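Local coordinates for CysQ, sulfite synthesis pathway protein (Bacteroides thetaiotaomicron VPI-5482, PDB 3B8B) that probably hydrolyses the 3'-phosphate of adenosine 3',5'-bisphosphate to give AMP, as a magnesium-dependent phosphatase of the inositol monophosphatase superfamily, at residues 98-103 with 124-129; 180-185 with 232-237. All blocks are in the same frame, centred on the assembly; numbering follows the deposited sequence.

Contact 1 of 2, residues 98-103 with 124-129; sequences WDTLWI and IALVQN
Chi1 of Trp102 (-63°) sets CG beside its own N, and chi2 (104°) turns one ring face to Leu126. In Leu126, chi1 of -167° sends CG away from N, and the turn at chi2 brings CD1 over the ring. Leu126 CD1 sits 3.6 Å from the centroid of the Trp102 six-membered ring, almost on the ring normal, a CH-pi contact. Ile124 CG2 comes obliquely to Trp102 CE3 at 3.6 Å. Thr78 takes a hydrogen bond from the indole NE1, and helices 20-43 and 59-75 pack on this sheet face. Residues 100-103 and 124-128 lie on neighbouring antiparallel strands of the mixed sheet of the inositol monophosphatase fold. Leu101 with Val127 and Ile103 with Ala125 are the hydrogen-bonded pairs; Val127 N to Leu101 O is 2.8 Å. On the other face, Ile103 CD1 meets Val127 CG2 at 3.6 Å, and Leu101 lies alongside Val127. Helix 246-258 packs against Ile103 and Ala125 there. The strand of Ile103 runs on to Asp105, a predicted magnesium ligand. Toward Asn129 the contact turns polar. In one of its two conformers, Gln128 NE2 donates to Thr100 OG1 at 2.8 Å. One water donates to both Asp99 OD1 and Asn129 OD1.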
ATOM      1  N   TRP A  98       5.593  -3.711  20.945  1.00 28.18           N
ATOM      2  CA  TRP A  98       6.109  -4.345  19.729  1.00 28.08           C
ATOM      3  C   TRP A  98       6.959  -3.346  18.979  1.00 27.65           C
ATOM      4  O   TRP A  98       6.408  -2.463  18.286  1.00 29.87           O
ATOM      5  CB  TRP A  98       4.967  -4.776  18.815  1.00 28.55           C
ATOM      6  CG  TRP A  98       4.036  -5.777  19.371  1.00 28.59           C
ATOM      7  CD1 TRP A  98       4.187  -6.517  20.520  1.00 30.15           C
ATOM      8  CD2 TRP A  98       2.798  -6.194  18.786  1.00 29.24           C
ATOM      9  NE1 TRP A  98       3.107  -7.342  20.686  1.00 29.99           N
ATOM     10  CE2 TRP A  98       2.244  -7.173  19.632  1.00 30.80           C
ATOM     11  CE3 TRP A  98       2.099  -5.826  17.630  1.00 29.87           C
ATOM     12  CZ2 TRP A  98       1.025  -7.803  19.351  1.00 30.69           C
ATOM     13  CZ3 TRP A  98       0.892  -6.454  17.351  1.00 29.98           C
ATOM     14  CH2 TRP A  98       0.362  -7.423  18.220  1.00 30.37           C
ATOM     15  N   ASP A  99       8.280  -3.469  19.075  1.00 25.96           N
ATOM     16  CA  ASP A  99       9.177  -2.575  18.339  1.00 25.66           C
ATOM     17  C   ASP A  99       9.167  -2.864  16.835  1.00 24.16           C
ATOM     18  O   ASP A  99       9.392  -1.957  16.030  1.00 24.51           O
ATOM     19  CB  ASP A  99      10.600  -2.698  18.834  1.00 26.62           C
ATOM     20  CG  ASP A  99      10.750  -2.291  20.296  1.00 30.72           C
ATOM     21  OD1 ASP A  99      10.072  -1.326  20.736  1.00 35.56           O
ATOM     22  OD2 ASP A  99      11.552  -2.952  20.982  1.00 36.80           O
ATOM     23  N   THR A 100       8.927  -4.122  16.475  1.00 21.90           N
ATOM     24  CA  THR A 100       8.837  -4.526  15.073  1.00 22.06           C
ATOM     25  C   THR A 100       7.555  -5.314  14.898  1.00 21.40           C
ATOM     26  O   THR A 100       7.248  -6.226  15.687  1.00 21.11           O
ATOM     27  CB  THR A 100      10.034  -5.369  14.601  1.00 22.62           C
ATOM     28  OG1 THR A 100      11.253  -4.702  14.945  1.00 24.09           O
ATOM     29  CG2 THR A 100       9.973  -5.623  13.084  1.00 22.04           C
ATOM     30  N   LEU A 101       6.775  -4.920  13.898  1.00 20.11           N
ATOM     31  CA  LEU A 101       5.475  -5.532  13.663  1.00 19.50           C
ATOM     32  C   LEU A 101       5.074  -5.411  12.208  1.00 19.57           C
ATOM     33  O   LEU A 101       5.530  -4.510  11.497  1.00 19.49           O
ATOM     34  CB  LEU A 101       4.395  -4.902  14.551  1.00 20.00           C
ATOM     35  CG  LEU A 101       3.935  -3.482  14.185  1.00 20.07           C
ATOM     36  CD1 LEU A 101       2.584  -3.145  14.858  1.00 22.57           C
ATOM     37  CD2 LEU A 101       4.992  -2.470  14.578  1.00 21.80           C
ATOM     38  N   TRP A 102       4.201  -6.320  11.782  1.00 18.57           N
ATOM     39  CA  TRP A 102       3.549  -6.211  10.493  1.00 18.49           C
ATOM     40  C   TRP A 102       2.304  -5.344  10.663  1.00 18.86           C
ATOM     41  O   TRP A 102       1.558  -5.497  11.628  1.00 19.67           O
ATOM     42  CB  TRP A 102       3.105  -7.573   9.981  1.00 18.41           C
ATOM     43  CG  TRP A 102       4.226  -8.529   9.735  1.00 17.34           C
ATOM     44  CD1 TRP A 102       4.602  -9.596  10.511  1.00 18.72           C
ATOM     45  CD2 TRP A 102       5.112  -8.526   8.606  1.00 16.48           C
ATOM     46  NE1 TRP A 102       5.671 -10.243   9.935  1.00 18.87           N
ATOM     47  CE2 TRP A 102       6.019  -9.605   8.778  1.00 17.56           C
ATOM     48  CE3 TRP A 102       5.232  -7.720   7.461  1.00 17.85           C
ATOM     49  CZ2 TRP A 102       7.012  -9.902   7.834  1.00 16.96           C
ATOM     50  CZ3 TRP A 102       6.252  -8.001   6.542  1.00 18.49           C
ATOM     51  CH2 TRP A 102       7.107  -9.083   6.728  1.00 18.46           C
ATOM     52  N   ILE A 103       2.086  -4.442   9.713  1.00 18.60           N
ATOM     53  CA  ILE A 103       0.866  -3.638   9.650  1.00 18.87           C
ATOM     54  C   ILE A 103       0.231  -3.898   8.285  1.00 18.21           C
ATOM     55  O   ILE A 103       0.847  -3.630   7.225  1.00 18.90           O
ATOM     56  CB  ILE A 103       1.116  -2.138   9.878  1.00 19.03           C
ATOM     57  CG1 ILE A 103       1.848  -1.922  11.203  1.00 20.25           C
ATOM     58  CG2 ILE A 103      -0.239  -1.381   9.901  1.00 19.03           C
ATOM     59  CD1 ILE A 103       1.999  -0.455  11.623  1.00 20.30           C
ATOM     60  N   ILE A 124       0.857  -4.844   2.818  1.00 17.96           N
ATOM     61  CA  ILE A 124       1.652  -5.469   3.910  1.00 18.22           C
ATOM     62  C   ILE A 124       2.938  -4.667   4.142  1.00 18.13           C
ATOM     63  O   ILE A 124       3.718  -4.473   3.214  1.00 18.74           O
ATOM     64  CB  ILE A 124       1.986  -6.928   3.606  1.00 18.35           C
ATOM     65  CG1 ILE A 124       0.701  -7.762   3.466  1.00 19.03           C
ATOM     66  CG2 ILE A 124       2.869  -7.517   4.744  1.00 18.62           C
ATOM     67  CD1 ILE A 124       0.995  -9.203   2.991  1.00 20.30           C
ATOM     68  N   ALA A 125       3.118  -4.159   5.363  1.00 18.38           N
ATOM     69  CA  ALA A 125       4.310  -3.438   5.751  1.00 17.80           C
ATOM     70  C   ALA A 125       4.949  -4.082   6.971  1.00 17.83           C
ATOM     71  O   ALA A 125       4.227  -4.527   7.889  1.00 18.27           O
ATOM     72  CB  ALA A 125       3.959  -1.974   6.105  1.00 18.77           C
ATOM     73  N   LEU A 126       6.273  -4.052   6.996  1.00 18.40           N
ATOM     74  CA  LEU A 126       7.034  -4.301   8.230  1.00 18.86           C
ATOM     75  C   LEU A 126       7.446  -2.933   8.740  1.00 19.21           C
ATOM     76  O   LEU A 126       8.080  -2.145   8.009  1.00 20.13           O
ATOM     77  CB  LEU A 126       8.274  -5.174   8.009  1.00 18.66           C
ATOM     78  CG  LEU A 126       8.889  -5.706   9.306  1.00 20.23           C
ATOM     79  CD1 LEU A 126       7.936  -6.677  10.003  1.00 19.30           C
ATOM     80  CD2 LEU A 126      10.245  -6.337   8.996  1.00 20.96           C
ATOM     81  N   VAL A 127       7.081  -2.681   9.984  1.00 19.28           N
ATOM     82  CA  VAL A 127       7.367  -1.418  10.687  1.00 19.74           C
ATOM     83  C   VAL A 127       8.355  -1.712  11.829  1.00 20.06           C
ATOM     84  O   VAL A 127       8.171  -2.682  12.575  1.00 19.82           O
ATOM     85  CB  VAL A 127       6.075  -0.797  11.214  1.00 20.83           C
ATOM     86  CG1 VAL A 127       6.366   0.346  12.210  1.00 20.96           C
ATOM     87  CG2 VAL A 127       5.194  -0.297  10.032  1.00 20.15           C
ATOM     88  N   GLN A 128       9.411  -0.907  11.907  1.00 20.08           N
ATOM     89  CA  GLN A 128      10.392  -1.038  12.957  0.50 20.66           C
ATOM     90  C   GLN A 128      10.657   0.326  13.561  1.00 19.91           C
ATOM     91  O   GLN A 128      10.954   1.295  12.856  1.00 19.68           O
ATOM     92  CB  GLN A 128      11.680  -1.650  12.426  0.50 20.83           C
ATOM     93  CG  GLN A 128      12.617  -2.110  13.511  0.50 22.75           C
ATOM     94  CD  GLN A 128      13.596  -3.132  12.985  0.50 23.16           C
ATOM     95  OE1 GLN A 128      14.267  -2.903  11.966  0.50 27.58           O
ATOM     96  NE2 GLN A 128      13.651  -4.284  13.635  0.50 28.02           N
ATOM     97  N   ASN A 129      10.506   0.398  14.876  1.00 20.45           N
ATOM     98  CA  ASN A 129      10.620   1.667  15.610  1.00 20.82           C
ATOM     99  C   ASN A 129       9.839   2.792  14.916  1.00 20.75           C
ATOM    100  O   ASN A 129      10.340   3.907  14.683  1.00 20.54           O
ATOM    101  CB  ASN A 129      12.084   2.013  15.818  1.00 21.76           C
ATOM    102  CG  ASN A 129      12.818   0.927  16.573  1.00 25.51           C
ATOM    103  OD1 ASN A 129      12.309   0.398  17.566  1.00 31.52           O
ATOM    104  ND2 ASN A 129      14.008   0.574  16.101  1.00 30.67           N
TER
HETATM  105  O   HOH W   1      10.068   1.036  19.247  1.00 60.01           O

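Contact 2 of 2, residues 180-185 with 232-237; sequences MPLADA and EGKADV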
HETATM    1  N   MSE A 180      12.383   1.324  -9.032  1.00 23.05           N
HETATM    2  CA  MSE A 180      11.662   2.589  -9.059  1.00 24.95           C
HETATM    3  C   MSE A 180      12.515   3.716  -8.487  1.00 23.01           C
HETATM    4  O   MSE A 180      13.347   3.485  -7.631  1.00 22.98           O
HETATM    5  CB  MSE A 180      10.336   2.443  -8.310  1.00 25.32           C
HETATM    6  CG  MSE A 180       9.363   1.605  -9.144  1.00 27.33           C
HETATM    7 SE   MSE A 180       7.542   1.728  -8.449  1.00 41.98          SE
HETATM    8  CE  MSE A 180       8.137   0.721  -7.057  1.00 13.21           C
ATOM      9  N   PRO A 181      12.305   4.939  -8.963  1.00 21.81           N
ATOM     10  CA  PRO A 181      11.317   5.341  -9.955  1.00 22.07           C
ATOM     11  C   PRO A 181      11.689   4.929 -11.373  1.00 23.96           C
ATOM     12  O   PRO A 181      12.875   4.752 -11.693  1.00 22.91           O
ATOM     13  CB  PRO A 181      11.299   6.877  -9.836  1.00 22.08           C
ATOM     14  CG  PRO A 181      12.631   7.230  -9.323  1.00 23.15           C
ATOM     15  CD  PRO A 181      13.069   6.091  -8.444  1.00 22.03           C
ATOM     16  N   LEU A 182      10.675   4.807 -12.212  1.00 26.81           N
ATOM     17  CA  LEU A 182      10.872   4.393 -13.583  1.00 31.36           C
ATOM     18  C   LEU A 182      11.145   5.636 -14.373  1.00 35.00           C
ATOM     19  O   LEU A 182      10.469   6.651 -14.199  1.00 35.73           O
ATOM     20  CB  LEU A 182       9.649   3.663 -14.102  1.00 32.02           C
ATOM     21  CG  LEU A 182       9.183   2.484 -13.258  1.00 34.99           C
ATOM     22  CD1 LEU A 182       7.883   1.938 -13.834  1.00 40.73           C
ATOM     23  CD2 LEU A 182      10.226   1.420 -13.231  1.00 38.04           C
ATOM     24  N   ALA A 183      12.176   5.581 -15.211  1.00 39.18           N
ATOM     25  CA  ALA A 183      12.639   6.780 -15.906  1.00 42.22           C
ATOM     26  C   ALA A 183      11.632   7.193 -16.972  1.00 44.38           C
ATOM     27  O   ALA A 183      11.475   6.482 -17.984  1.00 46.02           O
ATOM     28  CB  ALA A 183      14.030   6.560 -16.544  1.00 42.38           C
ATOM     29  N   ASP A 184      10.930   8.311 -16.734  1.00 45.75           N
ATOM     30  CA  ASP A 184      10.412   9.103 -17.862  1.00 46.33           C
ATOM     31  C   ASP A 184      10.217  10.581 -17.550  1.00 45.63           C
ATOM     32  O   ASP A 184       9.191  10.990 -16.973  1.00 45.81           O
ATOM     33  CB  ASP A 184       9.137   8.507 -18.451  1.00 47.36           C
ATOM     34  CG  ASP A 184       9.073   8.708 -19.960  1.00 50.00           C
ATOM     35  OD1 ASP A 184       9.153   9.880 -20.391  1.00 55.39           O
ATOM     36  OD2 ASP A 184       8.993   7.705 -20.713  1.00 54.30           O
ATOM     37  N   ALA A 185      11.213  11.369 -17.948  1.00 44.44           N
ATOM     38  CA  ALA A 185      11.211  12.814 -17.734  1.00 43.42           C
ATOM     39  C   ALA A 185       9.998  13.483 -18.405  1.00 42.71           C
ATOM     40  O   ALA A 185       9.553  13.093 -19.488  1.00 43.36           O
ATOM     41  CB  ALA A 185      12.524  13.442 -18.238  1.00 43.81           C
ATOM     42  N   GLU A 232       6.788   5.700  -8.381  1.00 20.10           N
ATOM     43  CA  GLU A 232       7.114   5.330  -9.753  1.00 21.17           C
ATOM     44  C   GLU A 232       7.663   6.495 -10.565  1.00 20.69           C
ATOM     45  O   GLU A 232       8.318   6.283 -11.570  1.00 20.58           O
ATOM     46  CB  GLU A 232       5.858   4.769 -10.450  1.00 21.20           C
ATOM     47  CG  GLU A 232       6.171   4.026 -11.706  1.00 25.62           C
ATOM     48  CD  GLU A 232       4.986   3.212 -12.248  1.00 26.67           C
ATOM     49  OE1 GLU A 232       4.136   2.756 -11.455  1.00 29.19           O
ATOM     50  OE2 GLU A 232       4.932   3.129 -13.507  1.00 35.44           O
ATOM     51  N   GLY A 233       7.432   7.709 -10.091  1.00 20.79           N
ATOM     52  CA  GLY A 233       7.765   8.924 -10.824  1.00 21.78           C
ATOM     53  C   GLY A 233       6.658   9.369 -11.763  1.00 22.32           C
ATOM     54  O   GLY A 233       6.888  10.273 -12.575  1.00 24.14           O
ATOM     55  N   LYS A 234       5.480   8.774 -11.669  1.00 22.39           N
ATOM     56  CA  LYS A 234       4.346   9.113 -12.544  0.50 22.50           C
ATOM     57  C   LYS A 234       3.545  10.309 -12.041  1.00 23.34           C
ATOM     58  O   LYS A 234       2.744  10.900 -12.795  1.00 24.21           O
ATOM     59  CB  LYS A 234       3.413   7.915 -12.710  0.50 23.41           C
ATOM     60  CG  LYS A 234       4.028   6.705 -13.414  0.50 23.83           C
ATOM     61  CD  LYS A 234       4.379   6.986 -14.873  0.50 25.94           C
ATOM     62  CE  LYS A 234       4.655   5.697 -15.669  0.50 27.00           C
ATOM     63  NZ  LYS A 234       5.956   5.029 -15.339  0.50 25.99           N
ATOM     64  N   ALA A 235       3.754  10.685 -10.794  1.00 22.54           N
ATOM     65  CA  ALA A 235       3.090  11.854 -10.208  1.00 22.10           C
ATOM     66  C   ALA A 235       4.082  12.547  -9.292  1.00 22.05           C
ATOM     67  O   ALA A 235       4.934  11.884  -8.689  1.00 22.79           O
ATOM     68  CB  ALA A 235       1.844  11.426  -9.439  1.00 22.08           C
ATOM     69  N   ASP A 236       3.976  13.855  -9.176  1.00 20.97           N
ATOM     70  CA  ASP A 236       4.827  14.633  -8.297  1.00 20.98           C
ATOM     71  C   ASP A 236       4.337  14.636  -6.851  1.00 21.79           C
ATOM     72  O   ASP A 236       5.137  14.690  -5.916  1.00 22.59           O
ATOM     73  CB  ASP A 236       4.923  16.054  -8.791  1.00 21.56           C
ATOM     74  CG  ASP A 236       5.617  16.133 -10.133  1.00 26.36           C
ATOM     75  OD1 ASP A 236       6.852  16.026 -10.151  1.00 34.61           O
ATOM     76  OD2 ASP A 236       4.953  16.239 -11.151  1.00 23.25           O
ATOM     77  N   VAL A 237       3.024  14.661  -6.668  1.00 21.17           N
ATOM     78  CA  VAL A 237       2.466  14.822  -5.322  1.00 21.14           C
ATOM     79  C   VAL A 237       1.160  14.069  -5.192  1.00 21.24           C
ATOM     80  O   VAL A 237       0.346  14.067  -6.118  1.00 21.30           O
ATOM     81  CB  VAL A 237       2.282  16.316  -4.938  1.00 22.23           C
ATOM     82  CG1 VAL A 237       1.258  17.004  -5.830  1.00 24.27           C
ATOM     83  CG2 VAL A 237       1.905  16.448  -3.460  1.00 22.39           C
TER
HETATM   84  O   HOH W   2       7.724   7.357 -14.394  1.00 45.52           O
HETATM   85  O   HOH W   3       6.705   9.723 -15.869  1.00 54.92           O
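A Schellman motif ends helix 225-232, and the loop of residues 180-185 packs against it. Gly233 is the first residue beyond the helix and has positive phi (87°). It has no side chain, and Gly233 N lies 4.0 Å from Pro181 CB. The backbone bond across the contact is Leu182 N to Glu232 O, 2.9 Å. It is bent, and the donor stands above the carbonyl plane. Pro181, which follows a cis peptide bond, sets its ring beside the same carbonyl, with Pro181 CB 3.5 Å from Glu232 O. On the buried side, the selenium of selenomethionine Met180 lies 3.9 Å from Glu232 CA. Tyr146 of strand 144-149 touches the side chains of Met180 and Glu232. Glu232 starts with CG opposite its backbone N (chi1 -164°) and runs obliquely across Leu182. Leu182 CD1 packs against Glu232 CG and comes within 3.2 Å of Glu232 OE2. That carboxylate is held at both oxygens: OE1 forms a salt bridge with Lys156, and OE2 one with Lys234. Two positive partners would probably favour its charged form. In one of its two conformers, Lys234 bends back at chi2 and chi4, and its NZ reaches Glu232 OE2 at 2.8 Å on the anti side, tilted out of the carboxylate plane. A water accepts from Lys234 NZ at 3.1 Å and can donate to Leu182 O at 2.8 Å.

The two contacts do not touch: their centres are 27 Å apart, and their nearest atoms about 12 Å. Contact 1 is mostly buried, joining neighbouring strands of the mixed sheet between helices; its polar side-chain pairs across the strands lie at the exposed end. Contact 2 is partly buried and joins a loop to a helix end. They bury 571 Å² and 264 Å², both sides summed. Regular backbone pairing and apolar packing carry contact 1; contact 2 has a single direct hydrogen bond across it, with waters and a salt-bridged carboxylate around it. The sheet is common ground: strand 144-149 touches contact 2. Contact 1 lies near predicted magnesium ligands, contact 2 away from them.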